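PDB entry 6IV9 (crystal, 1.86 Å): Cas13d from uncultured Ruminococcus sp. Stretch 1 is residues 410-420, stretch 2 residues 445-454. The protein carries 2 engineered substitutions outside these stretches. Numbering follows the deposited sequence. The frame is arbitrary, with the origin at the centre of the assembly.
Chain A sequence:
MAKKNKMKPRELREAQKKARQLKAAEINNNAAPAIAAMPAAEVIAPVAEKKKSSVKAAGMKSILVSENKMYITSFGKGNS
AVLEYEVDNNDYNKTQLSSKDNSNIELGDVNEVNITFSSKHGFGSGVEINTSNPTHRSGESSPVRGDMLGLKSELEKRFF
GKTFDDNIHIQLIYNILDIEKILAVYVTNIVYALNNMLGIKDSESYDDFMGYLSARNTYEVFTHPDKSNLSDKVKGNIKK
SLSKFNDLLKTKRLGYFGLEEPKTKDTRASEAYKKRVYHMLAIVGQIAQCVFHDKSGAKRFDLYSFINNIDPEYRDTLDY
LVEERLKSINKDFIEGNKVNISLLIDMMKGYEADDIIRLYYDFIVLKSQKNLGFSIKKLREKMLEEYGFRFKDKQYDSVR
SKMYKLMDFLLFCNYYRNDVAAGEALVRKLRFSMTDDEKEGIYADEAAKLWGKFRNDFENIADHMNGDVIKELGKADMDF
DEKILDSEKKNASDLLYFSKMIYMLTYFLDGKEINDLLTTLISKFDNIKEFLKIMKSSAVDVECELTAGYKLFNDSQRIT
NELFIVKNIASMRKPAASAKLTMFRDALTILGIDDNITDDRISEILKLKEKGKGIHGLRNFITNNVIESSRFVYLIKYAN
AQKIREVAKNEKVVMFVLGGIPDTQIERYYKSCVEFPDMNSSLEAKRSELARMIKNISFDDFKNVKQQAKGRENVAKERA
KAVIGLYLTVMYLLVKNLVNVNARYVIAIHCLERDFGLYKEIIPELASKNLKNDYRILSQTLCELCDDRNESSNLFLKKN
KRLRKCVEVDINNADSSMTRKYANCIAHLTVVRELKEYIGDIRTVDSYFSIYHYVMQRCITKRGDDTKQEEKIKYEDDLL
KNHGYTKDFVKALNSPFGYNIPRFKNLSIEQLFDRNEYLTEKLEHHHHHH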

ATOM      1  N   LEU A 410     -22.909   5.101  16.491  1.00 30.00           N
ATOM      2  CA  LEU A 410     -23.563   6.193  17.245  1.00 31.36           C
ATOM      3  C   LEU A 410     -22.753   7.476  17.064  1.00 31.58           C
ATOM      4  O   LEU A 410     -23.337   8.501  16.834  1.00 31.66           O
ATOM      5  CB  LEU A 410     -23.570   5.816  18.721  1.00 32.62           C
ATOM      6  CG  LEU A 410     -24.522   4.703  19.130  1.00 40.16           C
ATOM      7  CD1 LEU A 410     -24.475   4.519  20.630  1.00 40.65           C
ATOM      8  CD2 LEU A 410     -25.932   5.007  18.676  1.00 42.42           C
ATOM      9  N   LEU A 411     -21.435   7.384  17.178  1.00 29.95           N
ATOM     10  CA  LEU A 411     -20.563   8.572  17.003  1.00 33.04           C
ATOM     11  C   LEU A 411     -20.683   9.095  15.571  1.00 26.92           C
ATOM     12  O   LEU A 411     -20.731  10.279  15.389  1.00 29.07           O
ATOM     13  CB  LEU A 411     -19.125   8.155  17.290  1.00 32.56           C
ATOM     14  CG  LEU A 411     -18.851   7.682  18.712  1.00 37.47           C
ATOM     15  CD1 LEU A 411     -17.367   7.510  18.930  1.00 33.58           C
ATOM     16  CD2 LEU A 411     -19.429   8.656  19.714  1.00 37.71           C
ATOM     17  N   PHE A 412     -20.715   8.195  14.602  1.00 27.62           N
ATOM     18  CA  PHE A 412     -20.800   8.606  13.185  1.00 27.48           C
ATOM     19  C   PHE A 412     -22.086   9.398  12.947  1.00 32.72           C
ATOM     20  O   PHE A 412     -22.041  10.468  12.398  1.00 30.65           O
ATOM     21  CB  PHE A 412     -20.850   7.346  12.327  1.00 27.24           C
ATOM     22  CG  PHE A 412     -21.347   7.524  10.918  1.00 29.29           C
ATOM     23  CD1 PHE A 412     -20.818   8.491  10.089  1.00 30.20           C
ATOM     24  CD2 PHE A 412     -22.319   6.691  10.408  1.00 32.43           C
ATOM     25  CE1 PHE A 412     -21.273   8.638   8.795  1.00 28.99           C
ATOM     26  CE2 PHE A 412     -22.767   6.838   9.113  1.00 32.70           C
ATOM     27  CZ  PHE A 412     -22.246   7.812   8.312  1.00 29.61           C
ATOM     28  N   CYS A 413     -23.207   8.880  13.421  1.00 31.41           N
ATOM     29  CA  CYS A 413     -24.513   9.559  13.242  1.00 33.79           C
ATOM     30  C   CYS A 413     -24.508  10.915  13.956  1.00 31.38           C
ATOM     31  O   CYS A 413     -25.061  11.858  13.445  1.00 35.39           O
ATOM     32  CB  CYS A 413     -25.636   8.659  13.724  1.00 33.80           C
ATOM     33  SG  CYS A 413     -25.912   7.261  12.614  0.95 35.38           S
ATOM     34  N   ASN A 414     -23.838  10.987  15.086  1.00 32.83           N
ATOM     35  CA  ASN A 414     -23.786  12.237  15.867  1.00 34.20           C
ATOM     36  C   ASN A 414     -23.155  13.347  15.034  1.00 40.25           C
ATOM     37  O   ASN A 414     -23.683  14.436  15.043  1.00 36.79           O
ATOM     38  CB  ASN A 414     -22.902  12.053  17.087  1.00 33.44           C
ATOM     39  CG  ASN A 414     -22.821  13.303  17.920  1.00 40.86           C
ATOM     40  OD1 ASN A 414     -23.796  13.695  18.529  1.00 40.17           O
ATOM     41  ND2 ASN A 414     -21.669  13.933  17.936  1.00 36.52           N
ATOM     42  N   TYR A 415     -22.060  13.052  14.343  1.00 32.29           N
ATOM     43  CA  TYR A 415     -21.349  14.091  13.565  1.00 31.97           C
ATOM     44  C   TYR A 415     -21.843  14.217  12.124  1.00 34.01           C
ATOM     45  O   TYR A 415     -21.633  15.251  11.529  1.00 35.62           O
ATOM     46  CB  TYR A 415     -19.863  13.768  13.585  1.00 31.48           C
ATOM     47  CG  TYR A 415     -19.217  13.961  14.924  1.00 29.71           C
ATOM     48  CD1 TYR A 415     -19.023  15.224  15.434  1.00 33.52           C
ATOM     49  CD2 TYR A 415     -18.792  12.887  15.672  1.00 29.48           C
ATOM     50  CE1 TYR A 415     -18.419  15.418  16.655  1.00 30.08           C
ATOM     51  CE2 TYR A 415     -18.178  13.061  16.891  1.00 32.44           C
ATOM     52  CZ  TYR A 415     -17.997  14.334  17.383  1.00 30.20           C
ATOM     53  OH  TYR A 415     -17.391  14.527  18.568  1.00 36.98           O
ATOM     54  N   TYR A 416     -22.381  13.144  11.570  1.00 32.18           N
ATOM     55  CA  TYR A 416     -22.829  13.134  10.161  1.00 31.23           C
ATOM     56  C   TYR A 416     -24.235  13.703   9.994  1.00 40.47           C
ATOM     57  O   TYR A 416     -24.520  14.216   8.937  1.00 37.78           O
ATOM     58  CB  TYR A 416     -22.813  11.704   9.645  1.00 33.90           C
ATOM     59  CG  TYR A 416     -23.031  11.543   8.171  1.00 35.82           C
ATOM     60  CD1 TYR A 416     -22.122  12.031   7.256  1.00 36.62           C
ATOM     61  CD2 TYR A 416     -24.133  10.867   7.700  1.00 39.33           C
ATOM     62  CE1 TYR A 416     -22.305  11.854   5.901  1.00 38.01           C
ATOM     63  CE2 TYR A 416     -24.343  10.699   6.348  1.00 43.57           C
ATOM     64  CZ  TYR A 416     -23.421  11.184   5.445  1.00 47.12           C
ATOM     65  OH  TYR A 416     -23.629  11.003   4.118  1.00 45.80           O
ATOM     66  N   ARG A 417     -25.088  13.537  10.995  1.00 38.62           N
ATOM     67  CA  ARG A 417     -26.485  13.995  10.859  1.00 42.40           C
ATOM     68  C   ARG A 417     -26.895  14.957  11.976  1.00 40.71           C
ATOM     69  O   ARG A 417     -27.304  16.043  11.677  1.00 42.67           O
ATOM     70  CB  ARG A 417     -27.400  12.773  10.871  1.00 44.68           C
ATOM     71  CG  ARG A 417     -27.442  11.999   9.562  1.00 58.08           C
ATOM     72  CD  ARG A 417     -27.870  12.712   8.289  1.00 57.68           C
ATOM     73  NE  ARG A 417     -28.500  11.810   7.335  1.00 66.93           N
ATOM     74  CZ  ARG A 417     -29.629  11.146   7.572  1.00 62.66           C
ATOM     75  NH1 ARG A 417     -30.096  10.281   6.694  1.00 65.33           N
ATOM     76  NH2 ARG A 417     -30.294  11.347   8.688  1.00 60.26           N
ATOM     77  N   ASN A 418     -26.812  14.510  13.216  1.00 44.74           N
ATOM     78  CA  ASN A 418     -27.287  15.273  14.394  1.00 45.99           C
ATOM     79  C   ASN A 418     -26.509  16.551  14.702  1.00 50.49           C
ATOM     80  O   ASN A 418     -27.143  17.513  15.093  1.00 50.10           O
ATOM     81  CB  ASN A 418     -27.226  14.419  15.650  1.00 49.25           C
ATOM     82  CG  ASN A 418     -28.013  15.043  16.773  1.00 56.40           C
ATOM     83  OD1 ASN A 418     -29.204  15.268  16.631  1.00 58.83           O
ATOM     84  ND2 ASN A 418     -27.351  15.346  17.870  1.00 55.26           N
ATOM     85  N   ASP A 419     -25.182  16.510  14.654  1.00 42.23           N
ATOM     86  CA  ASP A 419     -24.392  17.690  15.067  1.00 38.16           C
ATOM     87  C   ASP A 419     -23.245  17.936  14.090  1.00 40.21           C
ATOM     88  O   ASP A 419     -22.106  17.804  14.480  1.00 37.58           O
ATOM     89  CB  ASP A 419     -23.916  17.479  16.496  1.00 39.40           C
ATOM     90  CG  ASP A 419     -23.506  18.748  17.202  1.00 42.00           C
ATOM     91  OD1 ASP A 419     -23.494  19.770  16.550  1.00 44.93           O
ATOM     92  OD2 ASP A 419     -23.205  18.675  18.389  1.00 43.06           O
ATOM     93  N   VAL A 420     -23.571  18.334  12.874  1.00 39.55           N
ATOM     94  CA  VAL A 420     -22.552  18.594  11.826  1.00 41.34           C
ATOM     95  C   VAL A 420     -21.638  19.737  12.270  1.00 47.35           C
ATOM     96  O   VAL A 420     -20.449  19.668  12.004  1.00 38.83           O
ATOM     97  CB  VAL A 420     -23.239  18.873  10.486  1.00 41.95           C
ATOM     98  CG1 VAL A 420     -22.245  19.263   9.416  1.00 47.31           C
ATOM     99  CG2 VAL A 420     -24.061  17.681  10.049  1.00 45.83           C
ATOM    100  N   ASP A 445     -10.375  15.857  24.870  1.00 36.35           N
ATOM    101  CA  ASP A 445     -11.437  16.794  25.315  1.00 41.68           C
ATOM    102  C   ASP A 445     -12.760  16.418  24.644  1.00 39.52           C
ATOM    103  O   ASP A 445     -13.770  16.438  25.307  1.00 36.60           O
ATOM    104  CB  ASP A 445     -11.069  18.247  25.032  1.00 44.33           C
ATOM    105  CG  ASP A 445      -9.881  18.738  25.833  1.00 50.78           C
ATOM    106  OD1 ASP A 445      -9.563  18.117  26.839  1.00 52.88           O
ATOM    107  OD2 ASP A 445      -9.279  19.721  25.422  1.00 54.96           O
ATOM    108  N   GLU A 446     -12.726  16.088  23.360  1.00 33.25           N
ATOM    109  CA  GLU A 446     -13.953  15.703  22.629  1.00 33.60           C
ATOM    110  C   GLU A 446     -14.532  14.415  23.224  1.00 34.20           C
ATOM    111  O   GLU A 446     -15.724  14.335  23.347  1.00 36.49           O
ATOM    112  CB  GLU A 446     -13.702  15.567  21.133  1.00 30.65           C
ATOM    113  CG  GLU A 446     -14.970  15.506  20.325  1.00 31.81           C
ATOM    114  CD  GLU A 446     -15.751  16.795  20.161  1.00 38.30           C
ATOM    115  OE1 GLU A 446     -15.308  17.808  20.670  1.00 48.39           O
ATOM    116  OE2 GLU A 446     -16.781  16.773  19.506  1.00 38.84           O
ATOM    117  N   ALA A 447     -13.680  13.465  23.589  1.00 34.51           N
ATOM    118  CA  ALA A 447     -14.126  12.176  24.164  1.00 36.06           C
ATOM    119  C   ALA A 447     -14.868  12.429  25.480  1.00 40.46           C
ATOM    120  O   ALA A 447     -15.831  11.751  25.753  1.00 36.41           O
ATOM    121  CB  ALA A 447     -12.950  11.270  24.367  1.00 32.53           C
ATOM    122  N   ALA A 448     -14.391  13.392  26.254  1.00 44.71           N
ATOM    123  CA  ALA A 448     -15.033  13.735  27.537  1.00 45.59           C
ATOM    124  C   ALA A 448     -16.454  14.229  27.278  1.00 46.74           C
ATOM    125  O   ALA A 448     -17.343  13.796  27.980  1.00 50.22           O
ATOM    126  CB  ALA A 448     -14.218  14.790  28.214  1.00 47.71           C
ATOM    127  N   LYS A 449     -16.645  15.119  26.311  1.00 42.20           N
ATOM    128  CA  LYS A 449     -18.015  15.593  26.001  1.00 46.41           C
ATOM    129  C   LYS A 449     -18.849  14.424  25.477  1.00 48.18           C
ATOM    130  O   LYS A 449     -20.026  14.341  25.808  1.00 43.29           O
ATOM    131  CB  LYS A 449     -17.986  16.728  24.979  1.00 49.75           C
ATOM    132  CG  LYS A 449     -17.113  17.914  25.351  1.00 56.76           C
ATOM    133  CD  LYS A 449     -17.181  19.029  24.350  1.00 57.70           C
ATOM    134  CE  LYS A 449     -15.873  19.760  24.168  1.00 66.49           C
ATOM    135  NZ  LYS A 449     -16.082  21.184  23.821  1.00 71.28           N
ATOM    136  N   LEU A 450     -18.244  13.572  24.656  1.00 39.19           N
ATOM    137  CA  LEU A 450     -18.970  12.425  24.065  1.00 36.06           C
ATOM    138  C   LEU A 450     -19.414  11.454  25.158  1.00 38.77           C
ATOM    139  O   LEU A 450     -20.480  10.921  25.039  1.00 43.50           O
ATOM    140  CB  LEU A 450     -18.094  11.756  23.007  1.00 36.05           C
ATOM    141  CG  LEU A 450     -17.955  12.538  21.704  1.00 35.17           C
ATOM    142  CD1 LEU A 450     -16.955  11.882  20.780  1.00 34.87           C
ATOM    143  CD2 LEU A 450     -19.291  12.687  21.015  1.00 37.37           C
ATOM    144  N   TRP A 451     -18.598  11.242  26.175  1.00 40.45           N
ATOM    145  CA  TRP A 451     -18.969  10.300  27.254  1.00 44.02           C
ATOM    146  C   TRP A 451     -20.225  10.770  27.982  1.00 42.74           C
ATOM    147  O   TRP A 451     -21.076   9.950  28.235  1.00 46.47           O
ATOM    148  CB  TRP A 451     -17.831  10.136  28.242  1.00 44.74           C
ATOM    149  CG  TRP A 451     -18.114   9.047  29.218  1.00 48.23           C
ATOM    150  CD1 TRP A 451     -18.324   9.177  30.552  1.00 51.07           C
ATOM    151  CD2 TRP A 451     -18.211   7.647  28.933  1.00 49.75           C
ATOM    152  NE1 TRP A 451     -18.535   7.955  31.114  1.00 51.61           N
ATOM    153  CE2 TRP A 451     -18.474   6.998  30.149  1.00 47.97           C
ATOM    154  CE3 TRP A 451     -18.102   6.880  27.774  1.00 46.66           C
ATOM    155  CZ2 TRP A 451     -18.627   5.622  30.239  1.00 49.71           C
ATOM    156  CZ3 TRP A 451     -18.254   5.521  27.864  1.00 46.70           C
ATOM    157  CH2 TRP A 451     -18.516   4.902  29.077  1.00 52.29           C
ATOM    158  N   GLY A 452     -20.336  12.056  28.267  1.00 47.24           N
ATOM    159  CA  GLY A 452     -21.536  12.535  28.965  1.00 49.44           C
ATOM    160  C   GLY A 452     -22.755  12.267  28.121  1.00 56.61           C
ATOM    161  O   GLY A 452     -23.804  11.950  28.656  1.00 54.90           O
ATOM    162  N   LYS A 453     -22.628  12.490  26.824  1.00 49.45           N
ATOM    163  CA  LYS A 453     -23.737  12.257  25.876  1.00 45.40           C
ATOM    164  C   LYS A 453     -24.060  10.775  25.631  1.00 45.71           C
ATOM    165  O   LYS A 453     -25.235  10.465  25.527  1.00 45.22           O
ATOM    166  CB  LYS A 453     -23.401  12.982  24.579  1.00 50.97           C
ATOM    167  CG  LYS A 453     -24.463  12.928  23.507  1.00 56.78           C
ATOM    168  CD  LYS A 453     -23.956  13.522  22.236  1.00 60.06           C
ATOM    169  CE  LYS A 453     -24.661  14.778  21.807  1.00 61.16           C
ATOM    170  NZ  LYS A 453     -23.754  15.616  21.000  1.00 67.76           N
ATOM    171  N   PHE A 454     -23.057   9.910  25.498  1.00 39.50           N
ATOM    172  CA  PHE A 454     -23.315   8.506  25.083  1.00 40.09           C
ATOM    173  C   PHE A 454     -23.044   7.455  26.157  1.00 39.71           C
ATOM    174  O   PHE A 454     -23.175   6.286  25.821  1.00 38.84           O
ATOM    175  CB  PHE A 454     -22.477   8.169  23.851  1.00 36.54           C
ATOM    176  CG  PHE A 454     -22.931   8.890  22.616  1.00 37.19           C
ATOM    177  CD1 PHE A 454     -24.045   8.466  21.927  1.00 41.58           C
ATOM    178  CD2 PHE A 454     -22.271  10.011  22.170  1.00 40.19           C
ATOM    179  CE1 PHE A 454     -24.476   9.137  20.802  1.00 44.71           C
ATOM    180  CE2 PHE A 454     -22.701  10.681  21.046  1.00 41.98           C
ATOM    181  CZ  PHE A 454     -23.797  10.239  20.363  1.00 45.07           C
TER

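Residues 410-418 and 445-454 of Cas13d are both helical, and their axes cross nearly at right angles, with 106° between their N-to-C directions and a closest approach of 12.1 Å. At that spacing the contact is made mainly by side chains. The nearest backbone positions are L410 CA to F454 CA and L411 CA to L450 CA, each pair 8.2 Å apart. Stretch 2 keeps the i to i+4 pattern throughout, with short bonds at L450, W451 and F454 and weak ones at K449, G452 and K453, including L450 N to E446 O at 2.9 Å and F454 N to L450 O at 2.8 Å among the short ones. Stretch 1 begins in the same way, with N414 N bonded to L410 O at 3.1 Å, but widens into a pi-type turn at 414-418: N418 N reaches C413 O at 3.2 Å and D419 N reaches N414 O at 2.6 Å. D419 then leaves helical geometry and serves as the N-cap of the helix that follows, its side chain capping a backbone nitrogen just beyond the stretch.

The two surfaces bury 408 Å² in total, and F454 contributes the largest share. Its ring lies against three residues of the first helix. L410 CB approaches F454 CE1 at 4.0 Å, L411 CD2 lies 4.0 Å from F454 CD2, and N414 CB meets the ring edge, 3.9 Å from F454 CZ. One turn earlier, L450 extends this apolar patch. L450 CD1 is 4.2 Å from L411 CD2, and L450 CD2 is 4.2 Å from Y415 CZ, so L411 touches both L450 and F454. The CA-to-CB bonds of L411 and Y415 point sideways, yet the ends of both side chains come nearer to the second helix.

Polar contacts accompany this apolar packing. Y415, in the m rotamer, carries its hydroxyl past L450 to E446, donating a short hydrogen bond from Y415 OH to E446 OE2 at 2.5 Å. The carboxylate oxygen sits at the ring edge, near the ring plane, where the phenolic hydroxyl can meet it directly. A second hydrogen bond runs in the other direction, from K453 NZ to N414 OD1 at 3.1 Å. The extended start of the lysine side chain, with chi1 and chi2 both t, helps its amine span the gap. N414 thus combines two roles, packing through CB against F454 and accepting a hydrogen bond through its amide oxygen, OD1. K453 NZ also lies 4.1 Å from D419 OD2, a proximity of opposite charges that is too long for a salt bridge.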